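Side-chain contacts in pyridoxal phosphate homeostasis protein (Bifidobacterium adolescentis ATCC 15703, PDB 3CPG), which probably binds pyridoxal 5'-phosphate and takes part in keeping the cellular supply of this cofactor in balance: residues Asp142-Ala147 with Ile184-Lys189; Gly200-Gly205 with Ile260-Thr265. All blocks are in the same frame, centred on the assembly; numbering follows the deposited sequence.

Interaction 1 of 2, residues Asp142-Ala147 with Ile184-Lys189; sequences DSIDLA and IRIAQK
Two successive helices on the outside of the alanine-racemase-type TIM barrel, 144-157 and 183-191, meet here through I144, which reaches over to I186 and K189. I144 is the first residue of its helix, and its CA lies 5.9 Å from the CA of I186. With CG1 turned anti to the carbonyl carbon (chi1 -70°), the longer branch of I144 runs to the neighbouring helix: CG1 lies 3.7 Å from I186 CG2, and CD1 goes on to the CB and CG of K189. The short branch works too, I144 CG2 resting 3.6 Å from K189 CG. The lysine chain passes I144 at about a right angle and bends at chi2 and again at chi4, which brings NZ alongside I144 CG2, 3.7 Å away. I186 also packs on L165 of strand 161-166, tying the pair to the barrel wall. The helix start is fixed by S143 at the N-cap, whose OG accepts from L146 N at 2.9 Å, nearly straight at 163°. The touch is thus mainly apolar, isoleucine branches against lysine methylenes, with the K189 ammonium skirting I144 CG2 and forming a long, weak ion pair with E148.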
ATOM      1  N   ASP A 142      -1.081  11.643  -5.260  1.00  7.36           N
ATOM      2  CA  ASP A 142      -1.870  11.830  -6.471  1.00  7.94           C
ATOM      3  C   ASP A 142      -1.557  13.076  -7.294  1.00  7.71           C
ATOM      4  O   ASP A 142      -2.275  13.380  -8.248  1.00  8.08           O
ATOM      5  CB  ASP A 142      -3.357  11.831  -6.096  1.00 11.58           C
ATOM      6  CG  ASP A 142      -3.725  12.980  -5.170  1.00 15.15           C
ATOM      7  OD1 ASP A 142      -2.874  13.397  -4.360  1.00 18.87           O
ATOM      8  OD2 ASP A 142      -4.873  13.466  -5.240  1.00 22.79           O
ATOM      9  N   SER A 143      -0.495  13.790  -6.944  1.00  7.62           N
ATOM     10  CA  SER A 143      -0.151  14.996  -7.685  1.00  8.54           C
ATOM     11  C   SER A 143       1.292  15.442  -7.495  1.00  8.25           C
ATOM     12  O   SER A 143       1.947  15.093  -6.509  1.00  7.87           O
ATOM     13  CB  SER A 143      -1.071  16.142  -7.270  1.00  8.65           C
ATOM     14  OG  SER A 143      -0.803  16.525  -5.931  1.00  9.65           O
ATOM     15  N   ILE A 144       1.783  16.218  -8.454  1.00  9.35           N
ATOM     16  CA  ILE A 144       3.134  16.746  -8.376  1.00  9.70           C
ATOM     17  C   ILE A 144       3.168  17.661  -7.160  1.00 10.70           C
ATOM     18  O   ILE A 144       4.159  17.711  -6.428  1.00 10.23           O
ATOM     19  CB  ILE A 144       3.489  17.574  -9.633  1.00 11.26           C
ATOM     20  CG1 ILE A 144       3.627  16.645 -10.843  1.00 11.79           C
ATOM     21  CG2 ILE A 144       4.770  18.359  -9.393  1.00 13.20           C
ATOM     22  CD1 ILE A 144       3.906  17.363 -12.162  1.00 14.19           C
ATOM     23  N   ASP A 145       2.063  18.372  -6.947  1.00 10.83           N
ATOM     24  CA  ASP A 145       1.942  19.306  -5.829  1.00 12.08           C
ATOM     25  C   ASP A 145       2.143  18.602  -4.487  1.00 10.57           C
ATOM     26  O   ASP A 145       2.933  19.056  -3.656  1.00  8.07           O
ATOM     27  CB  ASP A 145       0.571  19.990  -5.875  1.00 14.16           C
ATOM     28  CG  ASP A 145       0.406  21.056  -4.807  1.00 19.44           C
ATOM     29  OD1 ASP A 145       1.340  21.864  -4.616  1.00 20.82           O
ATOM     30  OD2 ASP A 145      -0.667  21.094  -4.169  1.00 21.71           O
ATOM     31  N   LEU A 146       1.434  17.496  -4.276  1.00  7.52           N
ATOM     32  CA  LEU A 146       1.573  16.757  -3.023  1.00  6.21           C
ATOM     33  C   LEU A 146       2.986  16.198  -2.892  1.00  6.73           C
ATOM     34  O   LEU A 146       3.592  16.273  -1.829  1.00  6.17           O
ATOM     35  CB  LEU A 146       0.550  15.612  -2.945  1.00  5.86           C
ATOM     36  CG  LEU A 146       0.557  14.755  -1.670  1.00  5.63           C
ATOM     37  CD1 LEU A 146       0.447  15.653  -0.446  1.00  5.16           C
ATOM     38  CD2 LEU A 146      -0.603  13.755  -1.700  1.00  4.86           C
ATOM     39  N   ALA A 147       3.513  15.654  -3.984  1.00  6.44           N
ATOM     40  CA  ALA A 147       4.856  15.087  -3.980  1.00  6.64           C
ATOM     41  C   ALA A 147       5.886  16.132  -3.556  1.00  6.97           C
ATOM     42  O   ALA A 147       6.830  15.823  -2.828  1.00  5.82           O
ATOM     43  CB  ALA A 147       5.195  14.545  -5.365  1.00  4.88           C
ATOM     44  N   ILE A 184       2.381   9.375 -16.542  1.00  9.46           N
ATOM     45  CA  ILE A 184       3.795   9.291 -16.896  1.00 11.40           C
ATOM     46  C   ILE A 184       4.526  10.597 -16.609  1.00 11.02           C
ATOM     47  O   ILE A 184       5.602  10.594 -16.007  1.00 10.88           O
ATOM     48  CB  ILE A 184       3.984   8.926 -18.382  1.00 12.23           C
ATOM     49  CG1 ILE A 184       3.303   7.591 -18.683  1.00 14.06           C
ATOM     50  CG2 ILE A 184       5.469   8.840 -18.707  1.00 13.94           C
ATOM     51  CD1 ILE A 184       3.340   7.201 -20.152  1.00 16.36           C
ATOM     52  N   ARG A 185       3.934  11.708 -17.039  1.00 11.80           N
ATOM     53  CA  ARG A 185       4.512  13.036 -16.838  1.00 12.96           C
ATOM     54  C   ARG A 185       4.708  13.333 -15.351  1.00 12.43           C
ATOM     55  O   ARG A 185       5.763  13.812 -14.937  1.00 12.12           O
ATOM     56  CB  ARG A 185       3.596  14.101 -17.450  1.00 17.19           C
ATOM     57  CG  ARG A 185       4.092  15.531 -17.277  1.00 23.05           C
ATOM     58  CD  ARG A 185       2.950  16.534 -17.426  1.00 28.21           C
ATOM     59  NE  ARG A 185       1.940  16.364 -16.381  1.00 32.61           N
ATOM     60  CZ  ARG A 185       0.864  17.133 -16.243  1.00 33.39           C
ATOM     61  NH1 ARG A 185       0.647  18.134 -17.086  1.00 35.58           N
ATOM     62  NH2 ARG A 185       0.004  16.904 -15.260  1.00 34.75           N
ATOM     63  N   ILE A 186       3.683  13.051 -14.552  1.00  9.92           N
ATOM     64  CA  ILE A 186       3.747  13.291 -13.113  1.00  9.35           C
ATOM     65  C   ILE A 186       4.816  12.422 -12.460  1.00 10.13           C
ATOM     66  O   ILE A 186       5.564  12.884 -11.599  1.00 10.13           O
ATOM     67  CB  ILE A 186       2.389  12.998 -12.449  1.00  8.59           C
ATOM     68  CG1 ILE A 186       1.345  13.994 -12.965  1.00  9.10           C
ATOM     69  CG2 ILE A 186       2.518  13.070 -10.935  1.00 10.08           C
ATOM     70  CD1 ILE A 186      -0.086  13.666 -12.571  1.00  9.33           C
ATOM     71  N   ALA A 187       4.880  11.162 -12.874  1.00  9.85           N
ATOM     72  CA  ALA A 187       5.855  10.223 -12.333  1.00 11.82           C
ATOM     73  C   ALA A 187       7.279  10.707 -12.572  1.00 12.41           C
ATOM     74  O   ALA A 187       8.125  10.658 -11.681  1.00 12.92           O
ATOM     75  CB  ALA A 187       5.661   8.852 -12.972  1.00 10.55           C
ATOM     76  N   GLN A 188       7.541  11.172 -13.787  1.00 13.50           N
ATOM     77  CA  GLN A 188       8.867  11.650 -14.132  1.00 16.35           C
ATOM     78  C   GLN A 188       9.255  12.869 -13.301  1.00 15.99           C
ATOM     79  O   GLN A 188      10.401  12.991 -12.875  1.00 16.01           O
ATOM     80  CB  GLN A 188       8.924  11.943 -15.632  1.00 19.13           C
ATOM     81  CG  GLN A 188       8.620  10.690 -16.454  1.00 24.05           C
ATOM     82  CD  GLN A 188       8.620  10.929 -17.948  1.00 26.88           C
ATOM     83  OE1 GLN A 188       7.955  11.837 -18.443  1.00 28.03           O
ATOM     84  NE2 GLN A 188       9.359  10.097 -18.680  1.00 27.91           N
ATOM     85  N   LYS A 189       8.299  13.760 -13.055  1.00 14.98           N
ATOM     86  CA  LYS A 189       8.577  14.943 -12.244  1.00 14.85           C
ATOM     87  C   LYS A 189       8.883  14.508 -10.811  1.00 13.49           C
ATOM     88  O   LYS A 189       9.811  15.017 -10.184  1.00 12.93           O
ATOM     89  CB  LYS A 189       7.380  15.899 -12.249  1.00 16.04           C
ATOM     90  CG  LYS A 189       7.544  17.091 -11.308  1.00 21.15           C
ATOM     91  CD  LYS A 189       8.797  17.895 -11.637  1.00 23.69           C
ATOM     92  CE  LYS A 189       9.073  18.961 -10.586  1.00 27.05           C
ATOM     93  NZ  LYS A 189       7.970  19.953 -10.478  1.00 29.15           N
TER

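Interaction 2 of 2, residues Gly200-Gly205 with Ile260-Thr265; sequences GLMTIG and IVRVGT. With ACT (acetate ion), chain B.
Strands 196-202 and 260-263 are not neighbours in the sheet, and their backbones stay well apart, with CA of M202 8.9 Å from CA of I260 and CA of I204 9.4 Å from that of R262. The gap is bridged by R262, whose CB points toward the other strand and whose chain, bent at chi3 (-56°), delivers the guanidinium to the carbonyl of T203. R262 NH2 donates to T203 O at 3.0 Å, and R262 NH1 adds a weak bond to the same oxygen. That oxygen lies at the edge of the guanidinium, near its plane, but the donor NH2 stands 43° out of the carbonyl plane. The selenomethionine M202 comes over one guanidinium face, its SE offset toward the rim, and its CG is 3.6 Å from R262 NH1. NH1 is held a second time by S243 OG, which helps fix the rotation of the group. With an alanine in place of R262, the T203 carbonyl and S243 OG would probably lose this donor and a gap would open beside M202. The T203 side chain turns elsewhere: OG1 bonds to V167 O and accepts from G205 N at 3.1 Å, an ST turn. Beyond the strand, G264 N and T265 N grip OXT and O of an acetate, probably from the crystallisation liquor, each at 2.9 Å; T247 OG1 also bonds to it. An arginine reaching past strand 241-243, with backbone amides holding an anion just beyond a strand end, suits the C-terminal mouth of a TIM barrel, where cofactor phosphates commonly bind.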
ATOM      1  N   GLY A 200       6.591   2.800  -7.402  1.00  4.62           N
ATOM      2  CA  GLY A 200       5.546   2.180  -8.196  1.00  4.95           C
ATOM      3  C   GLY A 200       4.278   3.012  -8.277  1.00  4.61           C
ATOM      4  O   GLY A 200       4.284   4.208  -7.972  1.00  4.15           O
ATOM      5  N   LEU A 201       3.193   2.374  -8.704  1.00  4.58           N
ATOM      6  CA  LEU A 201       1.896   3.030  -8.845  1.00  3.50           C
ATOM      7  C   LEU A 201       0.846   2.343  -7.970  1.00  4.53           C
ATOM      8  O   LEU A 201       1.025   1.204  -7.547  1.00  4.14           O
ATOM      9  CB  LEU A 201       1.444   2.983 -10.308  1.00  3.54           C
ATOM     10  CG  LEU A 201       2.439   3.487 -11.364  1.00  3.14           C
ATOM     11  CD1 LEU A 201       1.847   3.296 -12.752  1.00  5.16           C
ATOM     12  CD2 LEU A 201       2.774   4.944 -11.111  1.00  3.65           C
HETATM   13  N   MSE A 202      -0.255   3.043  -7.716  1.00  5.14           N
HETATM   14  CA  MSE A 202      -1.339   2.511  -6.897  1.00  5.53           C
HETATM   15  C   MSE A 202      -2.671   2.991  -7.450  1.00  5.43           C
HETATM   16  O   MSE A 202      -2.750   4.056  -8.051  1.00  4.27           O
HETATM   17  CB  MSE A 202      -1.194   3.012  -5.447  1.00  4.64           C
HETATM   18  CG  MSE A 202      -2.257   2.490  -4.442  1.00  6.57           C
HETATM   19 SE   MSE A 202      -4.000   3.361  -4.406  1.00 12.35          SE
HETATM   20  CE  MSE A 202      -3.751   4.439  -2.848  1.00  7.62           C
ATOM     21  N   THR A 203      -3.714   2.192  -7.273  1.00  5.84           N
ATOM     22  CA  THR A 203      -5.039   2.624  -7.694  1.00  5.73           C
ATOM     23  C   THR A 203      -6.103   1.959  -6.841  1.00  6.79           C
ATOM     24  O   THR A 203      -5.936   0.833  -6.364  1.00  4.86           O
ATOM     25  CB  THR A 203      -5.343   2.318  -9.177  1.00  6.08           C
ATOM     26  OG1 THR A 203      -6.555   2.986  -9.556  1.00  3.92           O
ATOM     27  CG2 THR A 203      -5.539   0.828  -9.392  1.00  5.60           C
ATOM     28  N   ILE A 204      -7.190   2.687  -6.631  1.00  7.17           N
ATOM     29  CA  ILE A 204      -8.317   2.180  -5.867  1.00  8.29           C
ATOM     30  C   ILE A 204      -9.201   1.386  -6.835  1.00  8.55           C
ATOM     31  O   ILE A 204     -10.063   0.610  -6.423  1.00  8.82           O
ATOM     32  CB  ILE A 204      -9.107   3.345  -5.246  1.00  9.23           C
ATOM     33  CG1 ILE A 204      -8.199   4.116  -4.282  1.00 10.39           C
ATOM     34  CG2 ILE A 204     -10.341   2.822  -4.524  1.00 11.78           C
ATOM     35  CD1 ILE A 204      -8.845   5.349  -3.675  1.00 12.46           C
ATOM     36  N   GLY A 205      -8.968   1.580  -8.131  1.00  8.16           N
ATOM     37  CA  GLY A 205      -9.726   0.867  -9.145  1.00  9.09           C
ATOM     38  C   GLY A 205     -11.102   1.450  -9.373  1.00  9.05           C
ATOM     39  O   GLY A 205     -11.302   2.656  -9.239  1.00  9.66           O
ATOM     40  N   ILE A 260       1.095  -5.915  -5.186  1.00  5.26           N
ATOM     41  CA  ILE A 260       0.643  -5.644  -3.826  1.00  6.32           C
ATOM     42  C   ILE A 260      -0.875  -5.544  -3.822  1.00  5.73           C
ATOM     43  O   ILE A 260      -1.447  -4.726  -4.536  1.00  6.11           O
ATOM     44  CB  ILE A 260       1.172  -4.302  -3.263  1.00  5.16           C
ATOM     45  CG1 ILE A 260       2.694  -4.322  -3.156  1.00  5.33           C
ATOM     46  CG2 ILE A 260       0.552  -4.049  -1.880  1.00  7.39           C
ATOM     47  CD1 ILE A 260       3.273  -3.004  -2.665  1.00  6.69           C
ATOM     48  N   VAL A 261      -1.527  -6.394  -3.038  1.00  5.60           N
ATOM     49  CA  VAL A 261      -2.975  -6.332  -2.926  1.00  5.16           C
ATOM     50  C   VAL A 261      -3.237  -5.788  -1.529  1.00  5.82           C
ATOM     51  O   VAL A 261      -2.533  -6.147  -0.588  1.00  7.32           O
ATOM     52  CB  VAL A 261      -3.646  -7.717  -3.100  1.00  3.75           C
ATOM     53  CG1 VAL A 261      -3.467  -8.194  -4.538  1.00  5.08           C
ATOM     54  CG2 VAL A 261      -3.062  -8.725  -2.117  1.00  5.72           C
ATOM     55  N   ARG A 262      -4.220  -4.898  -1.414  1.00  6.10           N
ATOM     56  CA  ARG A 262      -4.573  -4.275  -0.139  1.00  5.57           C
ATOM     57  C   ARG A 262      -5.880  -4.888   0.349  1.00  4.87           C
ATOM     58  O   ARG A 262      -6.945  -4.609  -0.192  1.00  6.55           O
ATOM     59  CB  ARG A 262      -4.735  -2.762  -0.328  1.00  4.15           C
ATOM     60  CG  ARG A 262      -3.534  -2.090  -0.980  1.00  5.69           C
ATOM     61  CD  ARG A 262      -3.688  -0.577  -0.979  1.00  5.25           C
ATOM     62  NE  ARG A 262      -4.926  -0.152  -1.631  1.00  7.11           N
ATOM     63  CZ  ARG A 262      -5.110  -0.106  -2.948  1.00  8.48           C
ATOM     64  NH1 ARG A 262      -4.134  -0.454  -3.775  1.00  6.02           N
ATOM     65  NH2 ARG A 262      -6.281   0.281  -3.437  1.00  8.75           N
ATOM     66  N   VAL A 263      -5.794  -5.710   1.390  1.00  5.38           N
ATOM     67  CA  VAL A 263      -6.966  -6.409   1.896  1.00  4.43           C
ATOM     68  C   VAL A 263      -7.379  -6.048   3.320  1.00  5.50           C
ATOM     69  O   VAL A 263      -6.571  -6.086   4.250  1.00  5.02           O
ATOM     70  CB  VAL A 263      -6.737  -7.937   1.817  1.00  5.16           C
ATOM     71  CG1 VAL A 263      -8.014  -8.682   2.169  1.00  8.13           C
ATOM     72  CG2 VAL A 263      -6.262  -8.314   0.415  1.00  7.37           C
ATOM     73  N   GLY A 264      -8.654  -5.709   3.476  1.00  6.22           N
ATOM     74  CA  GLY A 264      -9.183  -5.360   4.779  1.00  6.78           C
ATOM     75  C   GLY A 264     -10.245  -6.343   5.240  1.00  7.90           C
ATOM     76  O   GLY A 264      -9.995  -7.178   6.107  1.00  7.41           O
ATOM     77  N   THR A 265     -11.425  -6.255   4.635  1.00  7.76           N
ATOM     78  CA  THR A 265     -12.558  -7.105   4.992  1.00  9.60           C
ATOM     79  C   THR A 265     -12.310  -8.616   4.980  1.00  8.55           C
ATOM     80  O   THR A 265     -12.736  -9.322   5.898  1.00  7.69           O
ATOM     81  CB  THR A 265     -13.765  -6.793   4.086  1.00 11.17           C
ATOM     82  OG1 THR A 265     -14.077  -5.399   4.187  1.00 16.56           O
ATOM     83  CG2 THR A 265     -14.976  -7.600   4.507  1.00 14.42           C
TER
HETATM   84  C   ACT B 301     -11.299  -4.448   1.514  1.00 11.27           C
HETATM   85  O   ACT B 301     -11.457  -4.168   2.688  1.00 11.57           O
HETATM   86  OXT ACT B 301     -10.384  -5.183   1.179  1.00  8.36           O
HETATM   87  CH3 ACT B 301     -12.236  -3.883   0.474  1.00 13.68           C

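Interactions 1 and 2 follow one another along the chain, the helix 183-191 of the first leading into strand 196-202 of the second. Their centres are about 19 Å apart; the nearest atoms come to about 5 Å without touching. Interaction 1 sits on the outer helical layer, its centre about 18 Å from the centre of the chain, whereas the centre of interaction 2, a buried contact, is about 6 Å from it. Strand 161-166 connects them: L165 touches I186, and its backbone bonds to G200 and M202. Only interaction 2 holds the acetate and approaches the predicted cofactor site, the side chain of I204 lying about 9 Å from that of K57, which carries no cofactor in this structure.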